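Local structure of probable aminotransferase (Pseudomonas aeruginosa, 5YKR) at residues Q76-A81 and A439-L444; K158-N163 and R201-N206; N165-V170 and L224-M229. The protein is probably a class-III aminotransferase, a member of the large family of pyridoxal-phosphate-dependent enzymes, and assembles as a dimer. One frame throughout, in Å; residues are numbered along the deposited sequence.

Interaction 1 of 3, residues Q76-A81 and A439-L444; sequences QYVDFA and AEDVEL
Val78 meets Asp441 where strand 76-79 lies against the start of helix 439-456, and the approach is aliphatic: Val78 CG2 comes to 3.6 Å from Asp441 CB, with the CA atoms of the two residues 6.4 Å apart. The two side chains lie at a slant to each other. With chi1 at 47°, Val78 CG1 stands between its own backbone N and carbonyl carbon, and CG2, anti to the N, is the branch that reaches the aspartate. The CG1 branch instead touches Leu444 CD2 at 4.2 Å, the valine and leucine passing in opposite directions. Two residues on, Phe80 turns its ring edge to the helix. Its CE2 is 3.7 Å from Asp441 O, its CZ is 4.0 Å from Val442 N, and both backbone atoms lie near the ring plane. Val442, whose CB points away from the strand, still brings CG2 to 4.2 Å from Phe80 CZ.

The second shell holds these groups in position. Strand 76-79 pairs with strand 422-423 through backbone bonds of Val78, and Val422 packs on both Val78 and Leu444. Leu362 of helix 349-372 touches Phe80 and Val442 alike. At the end of the strand, Asp79 OD1 accepts from Ala81 N at 2.8 Å, closing an Asx turn around Phe80, and Asp79 OD2 takes a bond from His91. Asp441 is buried, and its OD1 has a salt bridge with Arg438.

With 191 Å² buried and contacts of 3.6 Å and longer, the evidence is for van der Waals packing of a small sheet against a helix. Arg438, next to the helix start, probably offsets the charge of Asp441, while the CB and CG side of the aspartate packs on Val78.

Interaction 2 of 3, residues K158-N163 and R201-N206; sequences KVVVFN and RLVEFN
Phe162 and Phe205 form the aromatic end of this parallel strand pair: the edge of Phe205 meets the face of Phe162 in a T-shaped stack, planes at 81°, with Phe205 CD1 above that face, offset toward the rim, 4.0 Å from Phe162 CG. On this tightly packed side the register Val160-Arg201, Val161-Leu202, Phe162-Val203 is fixed by four backbone bonds, Arg201 N to Val159 O (2.9 Å), Val161 N to Arg201 O, Val203 N to Val161 O, and Asn163 N to Val203 O (2.9 Å). On the face bearing Val160 and Val203, their methyls meet beneath helix 208-215. Leu202 points to the other face, yet its CD1 comes within 3.4 Å of Val161 O.

Further along the two segments, Asn163 ND2 donates to Glu204 OE2 (2.9 Å), on the syn side but 33° out of the carboxylate plane. Asn163 CG, anti to its backbone N (chi1 -167°), lies alongside the glutamate. A water donates to Asn163 O and Glu204 OE1 and accepts from Phe205 N.

The looser side is the other end, where both side chains are partly exposed. Lys158 NZ sits over one face of the Arg201 guanidinium, 3.4 Å from NH2, both donors. Asp219 OD2 forms salt bridges with both.

The backbone thus sets the register of this edge strand, while the shared carboxylate of Asp219 probably offsets the repulsion between the two cations.

Interaction 3 of 3, residues N165-V170 and L224-M229; sequences NYHGSV and LTEPFM
His167 and Leu224 reach toward each other tip to tip, and they have the largest buried areas in this contact. Leu224 CG stands 3.7 Å from the centroid of the imidazole and 2° off its normal, a CH-pi contact over one face; CD2 lies closest to His167 CG, also at 3.7 Å. Chi1 of 173° turns Leu224 CG, anti to its backbone N, toward the ring.

Other groups border the ring's edge. His167 CE1 approaches Glu226 N at 3.6 Å, in the ring plane. A water, also in that plane, lies 2.8 Å from His167 NE2 and donates to Leu224 O, while ND1 is hydrogen-bonded to Asp259. Partners at both nitrogens and the leucine over one face probably restrict rotation of the ring.

Glu226 adds a second water bridge: its OE1 accepts from a water at 2.7 Å that accepts from Tyr166 N. Its OE2 bonds to Thr230. Met229 bends at chi3 (68°), which carries CE to 3.7 Å from Asn165 N.

This place, at the C-terminal ends of parallel strands, is consistent with the cofactor region of fold-type I pyridoxal-phosphate enzymes. Leu224, near the end of strand 220-225, lies between strands 158-162 and 255-259, touching Ile257 of the latter and Asn143 of helix 139-154. Loop 165-170 also reaches the dimer interface, where Tyr166 meets His322 and Ser169 O bonds to Arg144, both of the second subunit.

In the fold
All three contacts are largely buried, but in different parts of the fold. Interactions 2 and 3 share the large mixed sheet: strands 158-162 and 220-225 are neighbours in it, Val160 O lies 2.9 Å from Leu224 N, a probable hydrogen bond, and the two centres are 10 Å apart. Interaction 2 joins the outermost strand by backbone bonds and runs out to partly exposed charges, whereas interaction 3, about 8 Å from the chain's centre, relies on ring packing and bridging waters and adjoins the second subunit. Interaction 1 belongs to the separate four-stranded sheet, its centre 37 Å from that of interaction 2, and depends on apolar packing against a helix.

Interaction 1 of 3, residues Q76-A81 and A439-L444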
ATOM      1  N   GLN A  76      26.700  15.783  -7.330  1.00 17.09           N
ATOM      2  CA  GLN A  76      25.909  15.300  -8.467  1.00 17.00           C
ATOM      3  C   GLN A  76      26.222  13.858  -8.718  1.00 15.83           C
ATOM      4  O   GLN A  76      27.370  13.447  -8.623  1.00 18.05           O
ATOM      5  CB  GLN A  76      26.162  16.144  -9.721  1.00 19.84           C
ATOM      6  CG  GLN A  76      25.641  17.560  -9.551  1.00 25.59           C
ATOM      7  CD  GLN A  76      25.602  18.356 -10.847  1.00 29.90           C
ATOM      8  OE1 GLN A  76      25.214  17.872 -11.926  1.00 37.10           O
ATOM      9  NE2 GLN A  76      26.034  19.598 -10.740  1.00 40.29           N
ATOM     10  N   TYR A  77      25.208  13.086  -9.112  1.00 14.36           N
ATOM     11  CA  TYR A  77      25.317  11.669  -9.341  1.00 14.38           C
ATOM     12  C   TYR A  77      24.632  11.284 -10.642  1.00 14.43           C
ATOM     13  O   TYR A  77      23.636  11.922 -11.027  1.00 15.61           O
ATOM     14  CB  TYR A  77      24.630  10.871  -8.205  1.00 14.03           C
ATOM     15  CG  TYR A  77      25.067  11.263  -6.815  1.00 14.00           C
ATOM     16  CD1 TYR A  77      24.520  12.361  -6.192  1.00 13.41           C
ATOM     17  CD2 TYR A  77      26.068  10.564  -6.144  1.00 13.36           C
ATOM     18  CE1 TYR A  77      24.966  12.787  -4.941  1.00 13.62           C
ATOM     19  CE2 TYR A  77      26.469  10.926  -4.874  1.00 14.05           C
ATOM     20  CZ  TYR A  77      25.925  12.048  -4.268  1.00 14.06           C
ATOM     21  OH  TYR A  77      26.386  12.391  -3.009  1.00 15.61           O
ATOM     22  N   VAL A  78      25.140  10.231 -11.278  1.00 13.90           N
ATOM     23  CA  VAL A  78      24.364   9.458 -12.223  1.00 14.60           C
ATOM     24  C   VAL A  78      23.728   8.309 -11.417  1.00 14.21           C
ATOM     25  O   VAL A  78      24.351   7.665 -10.560  1.00 14.00           O
ATOM     26  CB  VAL A  78      25.113   8.898 -13.449  1.00 20.62           C
ATOM     27  CG1 VAL A  78      26.362   8.260 -13.082  1.00 25.48           C
ATOM     28  CG2 VAL A  78      24.268   7.883 -14.180  1.00 26.95           C
ATOM     29  N   ASP A  79      22.432   8.122 -11.661  1.00 13.84           N
ATOM     30  CA  ASP A  79      21.594   7.219 -10.880  1.00 13.19           C
ATOM     31  C   ASP A  79      21.270   5.973 -11.657  1.00 12.06           C
ATOM     32  O   ASP A  79      20.464   5.998 -12.622  1.00 13.07           O
ATOM     33  CB  ASP A  79      20.337   7.968 -10.439  1.00 13.07           C
ATOM     34  CG  ASP A  79      19.544   7.223  -9.394  1.00 11.50           C
ATOM     35  OD1 ASP A  79      19.911   6.073  -9.049  1.00 12.30           O
ATOM     36  OD2 ASP A  79      18.498   7.765  -8.938  1.00 13.19           O
ATOM     37  N   PHE A  80      21.885   4.846 -11.232  1.00 12.16           N
ATOM     38  CA  PHE A  80      21.533   3.505 -11.680  1.00 12.35           C
ATOM     39  C   PHE A  80      20.652   2.718 -10.677  1.00 11.65           C
ATOM     40  O   PHE A  80      20.307   1.554 -10.906  1.00 12.53           O
ATOM     41  CB  PHE A  80      22.820   2.682 -11.996  1.00 12.79           C
ATOM     42  CG  PHE A  80      23.571   3.124 -13.223  1.00 13.60           C
ATOM     43  CD1 PHE A  80      23.132   2.764 -14.467  1.00 13.53           C
ATOM     44  CD2 PHE A  80      24.655   3.967 -13.135  1.00 15.52           C
ATOM     45  CE1 PHE A  80      23.795   3.156 -15.606  1.00 14.75           C
ATOM     46  CE2 PHE A  80      25.330   4.372 -14.287  1.00 16.34           C
ATOM     47  CZ  PHE A  80      24.911   3.949 -15.492  1.00 16.04           C
ATOM     48  N   ALA A  81      20.347   3.381  -9.559  1.00 11.87           N
ATOM     49  CA  ALA A  81      19.453   2.831  -8.520  1.00 10.96           C
ATOM     50  C   ALA A  81      17.979   3.090  -8.817  1.00 10.63           C
ATOM     51  O   ALA A  81      17.121   2.211  -8.643  1.00 11.37           O
ATOM     52  CB  ALA A  81      19.814   3.465  -7.185  1.00 11.17           C
ATOM     53  N   ALA A 439      25.652   7.004 -22.684  1.00 19.58           N
ATOM     54  CA  ALA A 439      26.840   6.153 -22.792  1.00 18.95           C
ATOM     55  C   ALA A 439      27.945   6.583 -21.826  1.00 18.41           C
ATOM     56  O   ALA A 439      28.584   5.743 -21.186  1.00 18.07           O
ATOM     57  CB  ALA A 439      27.349   6.179 -24.219  1.00 21.45           C
ATOM     58  N   GLU A 440      28.144   7.882 -21.665  1.00 19.16           N
ATOM     59  CA  GLU A 440      29.136   8.378 -20.706  1.00 19.85           C
ATOM     60  C   GLU A 440      28.888   7.946 -19.270  1.00 18.47           C
ATOM     61  O   GLU A 440      29.827   7.804 -18.474  1.00 19.28           O
ATOM     62  CB  GLU A 440      29.345   9.917 -20.800  1.00 22.78           C
ATOM     63  CG  GLU A 440      28.166  10.768 -20.391  1.00 29.03           C
ATOM     64  CD  GLU A 440      28.318  12.245 -20.737  1.00 37.87           C
ATOM     65  OE1 GLU A 440      29.114  12.931 -20.040  1.00 51.74           O
ATOM     66  OE2 GLU A 440      27.632  12.711 -21.684  1.00 48.67           O
ATOM     67  N   ASP A 441      27.611   7.782 -18.925  1.00 16.40           N
ATOM     68  CA  ASP A 441      27.252   7.393 -17.569  1.00 16.01           C
ATOM     69  C   ASP A 441      27.649   5.935 -17.330  1.00 16.29           C
ATOM     70  O   ASP A 441      28.171   5.578 -16.266  1.00 16.24           O
ATOM     71  CB  ASP A 441      25.736   7.488 -17.391  1.00 16.43           C
ATOM     72  CG  ASP A 441      25.177   8.871 -17.589  1.00 18.75           C
ATOM     73  OD1 ASP A 441      25.911   9.871 -17.401  1.00 20.49           O
ATOM     74  OD2 ASP A 441      23.957   8.939 -17.957  1.00 21.25           O
ATOM     75  N   VAL A 442      27.423   5.110 -18.334  1.00 15.50           N
ATOM     76  CA  VAL A 442      27.858   3.717 -18.287  1.00 15.28           C
ATOM     77  C   VAL A 442      29.392   3.632 -18.208  1.00 15.68           C
ATOM     78  O   VAL A 442      29.936   2.833 -17.419  1.00 16.49           O
ATOM     79  CB  VAL A 442      27.313   2.942 -19.485  1.00 15.57           C
ATOM     80  CG1 VAL A 442      27.914   1.554 -19.543  1.00 17.14           C
ATOM     81  CG2 VAL A 442      25.806   2.872 -19.428  1.00 17.21           C
ATOM     82  N   GLU A 443      30.084   4.451 -18.995  1.00 16.31           N
ATOM     83  CA  GLU A 443      31.540   4.456 -18.946  1.00 18.37           C
ATOM     84  C   GLU A 443      32.053   4.857 -17.567  1.00 17.57           C
ATOM     85  O   GLU A 443      33.056   4.290 -17.075  1.00 18.93           O
ATOM     86  CB  GLU A 443      32.092   5.379 -20.074  1.00 21.11           C
ATOM     87  CG  GLU A 443      31.814   4.823 -21.464  1.00 26.79           C
ATOM     88  CD  GLU A 443      31.791   5.855 -22.635  1.00 38.33           C
ATOM     89  OE1 GLU A 443      32.234   7.041 -22.501  1.00 49.43           O
ATOM     90  OE2 GLU A 443      31.316   5.459 -23.739  1.00 47.61           O
ATOM     91  N   LEU A 444      31.395   5.816 -16.933  1.00 17.19           N
ATOM     92  CA  LEU A 444      31.802   6.221 -15.579  1.00 16.26           C
ATOM     93  C   LEU A 444      31.611   5.062 -14.606  1.00 16.09           C
ATOM     94  O   LEU A 444      32.520   4.723 -13.822  1.00 16.68           O
ATOM     95  CB  LEU A 444      31.041   7.456 -15.116  1.00 16.81           C
ATOM     96  CG  LEU A 444      31.331   7.962 -13.691  1.00 17.59           C
ATOM     97  CD1 LEU A 444      32.805   8.378 -13.545  1.00 19.81           C
ATOM     98  CD2 LEU A 444      30.436   9.116 -13.336  1.00 18.95           C
TER

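Interaction 2 of 3, residues K158-N163 and R201-N206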
ATOM      1  N   LYS A 158      -2.556 -23.625   0.824  1.00 14.58           N
ATOM      2  CA  LYS A 158      -1.115 -23.440   0.707  1.00 14.74           C
ATOM      3  C   LYS A 158      -0.709 -22.688  -0.549  1.00 13.72           C
ATOM      4  O   LYS A 158      -1.353 -22.805  -1.570  1.00 13.77           O
ATOM      5  CB  LYS A 158      -0.330 -24.755   0.848  1.00 17.73           C
ATOM      6  CG  LYS A 158      -0.759 -25.376   2.156  1.00 21.39           C
ATOM      7  CD  LYS A 158       0.205 -26.263   2.771  1.00 22.90           C
ATOM      8  CE  LYS A 158      -0.407 -26.748   4.062  1.00 24.84           C
ATOM      9  NZ  LYS A 158       0.110 -28.024   4.109  1.00 28.23           N
ATOM     10  N   VAL A 159       0.352 -21.913  -0.430  1.00 12.33           N
ATOM     11  CA  VAL A 159       0.986 -21.263  -1.568  1.00 12.07           C
ATOM     12  C   VAL A 159       2.380 -21.874  -1.687  1.00 10.67           C
ATOM     13  O   VAL A 159       3.072 -22.039  -0.672  1.00 11.36           O
ATOM     14  CB  VAL A 159       1.080 -19.719  -1.406  1.00 13.32           C
ATOM     15  CG1 VAL A 159       1.912 -19.258  -0.217  1.00 16.90           C
ATOM     16  CG2 VAL A 159       1.727 -19.067  -2.586  1.00 13.38           C
ATOM     17  N   VAL A 160       2.814 -22.132  -2.915  1.00 10.16           N
ATOM     18  CA  VAL A 160       4.206 -22.467  -3.191  1.00  9.95           C
ATOM     19  C   VAL A 160       4.946 -21.181  -3.523  1.00  9.28           C
ATOM     20  O   VAL A 160       4.547 -20.415  -4.423  1.00  9.61           O
ATOM     21  CB  VAL A 160       4.344 -23.481  -4.366  1.00 11.32           C
ATOM     22  CG1 VAL A 160       5.791 -23.540  -4.877  1.00 12.09           C
ATOM     23  CG2 VAL A 160       3.880 -24.888  -3.886  1.00 12.34           C
ATOM     24  N   VAL A 161       6.068 -20.999  -2.831  1.00  9.22           N
ATOM     25  CA  VAL A 161       7.048 -19.997  -3.163  1.00  9.63           C
ATOM     26  C   VAL A 161       8.422 -20.697  -3.306  1.00 10.26           C
ATOM     27  O   VAL A 161       8.597 -21.863  -2.922  1.00  9.94           O
ATOM     28  CB  VAL A 161       7.113 -18.828  -2.201  1.00 10.55           C
ATOM     29  CG1 VAL A 161       5.777 -18.096  -2.147  1.00 12.47           C
ATOM     30  CG2 VAL A 161       7.532 -19.287  -0.807  1.00 11.22           C
ATOM     31  N   PHE A 162       9.385 -19.961  -3.865  1.00 10.59           N
ATOM     32  CA  PHE A 162      10.737 -20.477  -4.086  1.00 10.19           C
ATOM     33  C   PHE A 162      11.727 -19.927  -3.075  1.00 10.35           C
ATOM     34  O   PHE A 162      11.625 -18.786  -2.608  1.00  9.99           O
ATOM     35  CB  PHE A 162      11.169 -20.211  -5.541  1.00 11.20           C
ATOM     36  CG  PHE A 162      10.302 -20.947  -6.540  1.00 12.10           C
ATOM     37  CD1 PHE A 162      10.448 -22.298  -6.719  1.00 13.88           C
ATOM     38  CD2 PHE A 162       9.308 -20.330  -7.221  1.00 16.72           C
ATOM     39  CE1 PHE A 162       9.648 -23.010  -7.586  1.00 14.08           C
ATOM     40  CE2 PHE A 162       8.483 -21.032  -8.070  1.00 16.52           C
ATOM     41  CZ  PHE A 162       8.647 -22.374  -8.258  1.00 15.07           C
ATOM     42  N   ASN A 163      12.728 -20.738  -2.740  1.00 10.33           N
ATOM     43  CA  ASN A 163      13.691 -20.325  -1.727  1.00 10.28           C
ATOM     44  C   ASN A 163      14.438 -19.061  -2.226  1.00 10.20           C
ATOM     45  O   ASN A 163      14.861 -18.999  -3.400  1.00 11.53           O
ATOM     46  CB  ASN A 163      14.660 -21.488  -1.426  1.00 10.38           C
ATOM     47  CG  ASN A 163      15.485 -21.271  -0.172  1.00 10.69           C
ATOM     48  OD1 ASN A 163      15.062 -20.619   0.788  1.00 12.62           O
ATOM     49  ND2 ASN A 163      16.761 -21.747  -0.226  1.00 11.58           N
ATOM     50  N   ARG A 201       4.291 -24.063   1.024  1.00 10.29           N
ATOM     51  CA  ARG A 201       5.205 -25.131   0.621  1.00 10.96           C
ATOM     52  C   ARG A 201       6.373 -24.465  -0.100  1.00 11.04           C
ATOM     53  O   ARG A 201       6.183 -23.626  -0.979  1.00 15.28           O
ATOM     54  CB  ARG A 201       4.542 -26.219  -0.192  1.00 11.52           C
ATOM     55  CG  ARG A 201       3.497 -27.010   0.585  1.00 12.37           C
ATOM     56  CD  ARG A 201       2.892 -28.141  -0.270  1.00 12.77           C
ATOM     57  NE  ARG A 201       1.878 -28.912   0.462  1.00 12.54           N
ATOM     58  CZ  ARG A 201       2.173 -29.812   1.395  1.00 12.44           C
ATOM     59  NH1 ARG A 201       3.450 -30.128   1.687  1.00 11.84           N
ATOM     60  NH2 ARG A 201       1.212 -30.424   2.023  1.00 12.87           N
ATOM     61  N   LEU A 202       7.582 -24.778   0.324  1.00 10.73           N
ATOM     62  CA  LEU A 202       8.804 -24.181  -0.227  1.00 10.10           C
ATOM     63  C   LEU A 202       9.521 -25.161  -1.132  1.00 10.49           C
ATOM     64  O   LEU A 202       9.655 -26.352  -0.809  1.00 10.94           O
ATOM     65  CB  LEU A 202       9.692 -23.747   0.904  1.00 10.37           C
ATOM     66  CG  LEU A 202      10.944 -22.972   0.539  1.00 11.13           C
ATOM     67  CD1 LEU A 202      10.599 -21.654  -0.168  1.00 11.61           C
ATOM     68  CD2 LEU A 202      11.875 -22.719   1.759  1.00 10.92           C
ATOM     69  N   VAL A 203       9.976 -24.670  -2.270  1.00 10.76           N
ATOM     70  CA  VAL A 203      10.746 -25.413  -3.247  1.00 13.10           C
ATOM     71  C   VAL A 203      11.920 -24.578  -3.719  1.00 11.79           C
ATOM     72  O   VAL A 203      11.857 -23.347  -3.640  1.00 11.59           O
ATOM     73  CB  VAL A 203       9.802 -25.793  -4.440  1.00 17.56           C
ATOM     74  CG1 VAL A 203      10.451 -26.681  -5.417  1.00 21.28           C
ATOM     75  CG2 VAL A 203       8.494 -26.438  -3.936  1.00 17.83           C
ATOM     76  N   GLU A 204      12.979 -25.192  -4.205  1.00 12.39           N
ATOM     77  CA  GLU A 204      14.014 -24.437  -4.936  1.00 12.57           C
ATOM     78  C   GLU A 204      13.529 -24.203  -6.368  1.00 12.27           C
ATOM     79  O   GLU A 204      12.852 -25.059  -6.983  1.00 12.45           O
ATOM     80  CB  GLU A 204      15.354 -25.187  -5.013  1.00 14.08           C
ATOM     81  CG  GLU A 204      16.153 -25.236  -3.726  1.00 15.50           C
ATOM     82  CD  GLU A 204      16.728 -23.936  -3.238  1.00 14.47           C
ATOM     83  OE1 GLU A 204      16.711 -22.898  -3.924  1.00 15.50           O
ATOM     84  OE2 GLU A 204      17.205 -23.942  -2.083  1.00 15.06           O
ATOM     85  N   PHE A 205      13.925 -23.056  -6.916  1.00 12.53           N
ATOM     86  CA  PHE A 205      13.726 -22.770  -8.366  1.00 13.13           C
ATOM     87  C   PHE A 205      14.422 -23.850  -9.191  1.00 13.44           C
ATOM     88  O   PHE A 205      15.380 -24.499  -8.718  1.00 13.52           O
ATOM     89  CB  PHE A 205      14.299 -21.390  -8.661  1.00 13.29           C
ATOM     90  CG  PHE A 205      13.730 -20.646  -9.839  1.00 12.87           C
ATOM     91  CD1 PHE A 205      12.419 -20.273  -9.880  1.00 12.97           C
ATOM     92  CD2 PHE A 205      14.590 -20.136 -10.848  1.00 14.29           C
ATOM     93  CE1 PHE A 205      11.922 -19.514 -10.910  1.00 13.49           C
ATOM     94  CE2 PHE A 205      14.098 -19.338 -11.857  1.00 14.24           C
ATOM     95  CZ  PHE A 205      12.751 -19.044 -11.901  1.00 14.29           C
ATOM     96  N   ASN A 206      13.949 -24.079 -10.416  1.00 12.72           N
ATOM     97  CA  ASN A 206      14.610 -24.999 -11.339  1.00 14.00           C
ATOM     98  C   ASN A 206      14.638 -26.454 -10.836  1.00 14.92           C
ATOM     99  O   ASN A 206      15.615 -27.205 -11.063  1.00 17.10           O
ATOM    100  CB  ASN A 206      16.017 -24.492 -11.708  1.00 14.38           C
ATOM    101  CG  ASN A 206      15.968 -23.268 -12.573  1.00 13.94           C
ATOM    102  OD1 ASN A 206      15.057 -23.152 -13.400  1.00 15.11           O
ATOM    103  ND2 ASN A 206      16.947 -22.374 -12.423  1.00 14.45           N
TER
HETATM  104  O   HOH W   1      15.242 -21.088  -5.219  1.00 12.05           O

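Interaction 3 of 3, residues N165-V170 and L224-M229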
ATOM      1  N   ASN A 165      13.139 -16.122  -2.631  1.00  9.98           N
ATOM      2  CA  ASN A 165      12.230 -15.220  -3.305  1.00  9.90           C
ATOM      3  C   ASN A 165      12.245 -13.824  -2.672  1.00  9.46           C
ATOM      4  O   ASN A 165      12.663 -13.641  -1.515  1.00 10.14           O
ATOM      5  CB  ASN A 165      10.786 -15.743  -3.208  1.00 10.03           C
ATOM      6  CG  ASN A 165      10.189 -15.636  -1.810  1.00  9.70           C
ATOM      7  OD1 ASN A 165       9.822 -14.551  -1.398  1.00  9.80           O
ATOM      8  ND2 ASN A 165      10.114 -16.762  -1.071  1.00  9.64           N
ATOM      9  N   TYR A 166      11.689 -12.858  -3.400  1.00  9.26           N
ATOM     10  CA  TYR A 166      11.099 -11.678  -2.712  1.00  9.65           C
ATOM     11  C   TYR A 166       9.877 -11.255  -3.478  1.00  9.31           C
ATOM     12  O   TYR A 166       9.936 -11.057  -4.693  1.00 10.96           O
ATOM     13  CB  TYR A 166      12.053 -10.478  -2.544  1.00 10.86           C
ATOM     14  CG  TYR A 166      11.470  -9.370  -1.669  1.00 12.26           C
ATOM     15  CD1 TYR A 166      11.263  -9.610  -0.331  1.00 12.44           C
ATOM     16  CD2 TYR A 166      11.117  -8.123  -2.167  1.00 13.39           C
ATOM     17  CE1 TYR A 166      10.726  -8.666   0.511  1.00 11.54           C
ATOM     18  CE2 TYR A 166      10.578  -7.140  -1.304  1.00 12.33           C
ATOM     19  CZ  TYR A 166      10.398  -7.445   0.042  1.00 12.23           C
ATOM     20  OH  TYR A 166       9.866  -6.510   0.940  1.00 12.74           O
ATOM     21  N   HIS A 167       8.765 -11.076  -2.744  1.00  8.48           N
ATOM     22  CA  HIS A 167       7.463 -10.638  -3.287  1.00  8.39           C
ATOM     23  C   HIS A 167       6.850  -9.482  -2.487  1.00  8.68           C
ATOM     24  O   HIS A 167       5.648  -9.200  -2.679  1.00  8.97           O
ATOM     25  CB  HIS A 167       6.524 -11.820  -3.365  1.00  9.20           C
ATOM     26  CG  HIS A 167       7.027 -12.863  -4.279  1.00  9.22           C
ATOM     27  ND1 HIS A 167       7.059 -12.702  -5.648  1.00  9.45           N
ATOM     28  CD2 HIS A 167       7.575 -14.079  -4.027  1.00 10.22           C
ATOM     29  CE1 HIS A 167       7.638 -13.773  -6.206  1.00 10.99           C
ATOM     30  NE2 HIS A 167       7.956 -14.618  -5.240  1.00 11.61           N
ATOM     31  N   GLY A 168       7.664  -8.826  -1.657  1.00  8.33           N
ATOM     32  CA  GLY A 168       7.183  -7.791  -0.752  1.00  8.46           C
ATOM     33  C   GLY A 168       6.875  -8.313   0.640  1.00  9.24           C
ATOM     34  O   GLY A 168       7.303  -9.417   1.006  1.00  9.09           O
ATOM     35  N   SER A 169       6.069  -7.546   1.371  1.00  8.65           N
ATOM     36  CA  SER A 169       5.727  -7.898   2.761  1.00  8.84           C
ATOM     37  C   SER A 169       4.545  -8.842   2.774  1.00  9.18           C
ATOM     38  O   SER A 169       3.495  -8.577   3.389  1.00  9.76           O
ATOM     39  CB  SER A 169       5.571  -6.651   3.621  1.00  9.08           C
ATOM     40  OG  SER A 169       4.601  -5.746   3.114  1.00 10.45           O
ATOM     41  N   VAL A 170       4.751  -9.976   2.112  1.00  9.47           N
ATOM     42  CA  VAL A 170       3.762 -11.068   1.977  1.00  9.83           C
ATOM     43  C   VAL A 170       4.232 -12.104   3.009  1.00  9.79           C
ATOM     44  O   VAL A 170       5.230 -12.816   2.775  1.00  9.88           O
ATOM     45  CB  VAL A 170       3.732 -11.675   0.564  1.00 10.52           C
ATOM     46  CG1 VAL A 170       2.763 -12.836   0.496  1.00 12.06           C
ATOM     47  CG2 VAL A 170       3.390 -10.615  -0.479  1.00 11.12           C
ATOM     48  N   LEU A 224       3.517 -18.803  -6.650  1.00  9.17           N
ATOM     49  CA  LEU A 224       3.877 -17.384  -6.796  1.00  9.07           C
ATOM     50  C   LEU A 224       5.371 -17.320  -7.117  1.00  9.43           C
ATOM     51  O   LEU A 224       6.204 -17.867  -6.333  1.00  9.73           O
ATOM     52  CB  LEU A 224       3.607 -16.586  -5.507  1.00 10.10           C
ATOM     53  CG  LEU A 224       4.077 -15.135  -5.431  1.00  9.92           C
ATOM     54  CD1 LEU A 224       3.481 -14.282  -6.560  1.00 10.67           C
ATOM     55  CD2 LEU A 224       3.720 -14.545  -4.114  1.00 10.87           C
ATOM     56  N   THR A 225       5.741 -16.673  -8.223  1.00  9.52           N
ATOM     57  CA  THR A 225       7.157 -16.616  -8.607  1.00  9.60           C
ATOM     58  C   THR A 225       7.454 -15.444  -9.535  1.00  9.62           C
ATOM     59  O   THR A 225       6.612 -15.076 -10.371  1.00  9.73           O
ATOM     60  CB  THR A 225       7.614 -17.918  -9.277  1.00 11.07           C
ATOM     61  OG1 THR A 225       9.052 -17.930  -9.448  1.00 11.63           O
ATOM     62  CG2 THR A 225       6.910 -18.184 -10.612  1.00 11.83           C
ATOM     63  N   GLU A 226       8.666 -14.906  -9.441  1.00  9.21           N
ATOM     64  CA  GLU A 226       9.224 -14.149 -10.562  1.00  9.27           C
ATOM     65  C   GLU A 226       9.514 -15.147 -11.684  1.00  9.98           C
ATOM     66  O   GLU A 226       9.831 -16.315 -11.430  1.00 11.22           O
ATOM     67  CB  GLU A 226      10.503 -13.441 -10.181  1.00 10.88           C
ATOM     68  CG  GLU A 226      10.347 -12.344  -9.138  1.00  9.69           C
ATOM     69  CD  GLU A 226      11.671 -11.631  -8.982  1.00  9.93           C
ATOM     70  OE1 GLU A 226      12.545 -12.135  -8.188  1.00 10.50           O
ATOM     71  OE2 GLU A 226      11.893 -10.606  -9.667  1.00 11.18           O
ATOM     72  N   PRO A 227       9.472 -14.698 -12.942  1.00 10.73           N
ATOM     73  CA  PRO A 227       9.864 -15.611 -14.033  1.00 11.35           C
ATOM     74  C   PRO A 227      11.369 -15.823 -14.171  1.00 10.85           C
ATOM     75  O   PRO A 227      11.820 -16.732 -14.874  1.00 13.00           O
ATOM     76  CB  PRO A 227       9.251 -14.929 -15.264  1.00 11.10           C
ATOM     77  CG  PRO A 227       9.283 -13.467 -14.936  1.00 11.62           C
ATOM     78  CD  PRO A 227       9.066 -13.364 -13.452  1.00 10.91           C
ATOM     79  N   PHE A 228      12.117 -14.951 -13.499  1.00 11.00           N
ATOM     80  CA  PHE A 228      13.583 -14.931 -13.501  1.00 11.01           C
ATOM     81  C   PHE A 228      13.878 -14.274 -12.160  1.00 11.15           C
ATOM     82  O   PHE A 228      13.363 -13.175 -11.914  1.00 10.84           O
ATOM     83  CB  PHE A 228      13.995 -14.118 -14.741  1.00 12.74           C
ATOM     84  CG  PHE A 228      15.462 -14.072 -15.043  1.00 14.22           C
ATOM     85  CD1 PHE A 228      16.375 -13.472 -14.207  1.00 19.46           C
ATOM     86  CD2 PHE A 228      15.894 -14.533 -16.281  1.00 14.02           C
ATOM     87  CE1 PHE A 228      17.715 -13.425 -14.552  1.00 22.32           C
ATOM     88  CE2 PHE A 228      17.219 -14.511 -16.639  1.00 15.36           C
ATOM     89  CZ  PHE A 228      18.120 -13.940 -15.771  1.00 20.23           C
ATOM     90  N   MET A 229      14.542 -14.982 -11.231  1.00 12.24           N
ATOM     91  CA  MET A 229      14.646 -14.419  -9.885  1.00 11.72           C
ATOM     92  C   MET A 229      15.609 -13.234  -9.899  1.00 12.43           C
ATOM     93  O   MET A 229      16.658 -13.286 -10.559  1.00 11.97           O
ATOM     94  CB  MET A 229      15.078 -15.464  -8.852  1.00 11.55           C
ATOM     95  CG  MET A 229      14.222 -16.694  -8.872  1.00 12.10           C
ATOM     96  SD  MET A 229      14.661 -17.935  -7.604  1.00 12.67           S
ATOM     97  CE  MET A 229      14.207 -17.095  -6.078  1.00 13.08           C
TER
HETATM   98  O   HOH W   2      11.925 -13.897  -6.267  1.00 12.87           O
HETATM   99  O   HOH W   3       8.578 -17.385  -5.185  1.00 12.10           O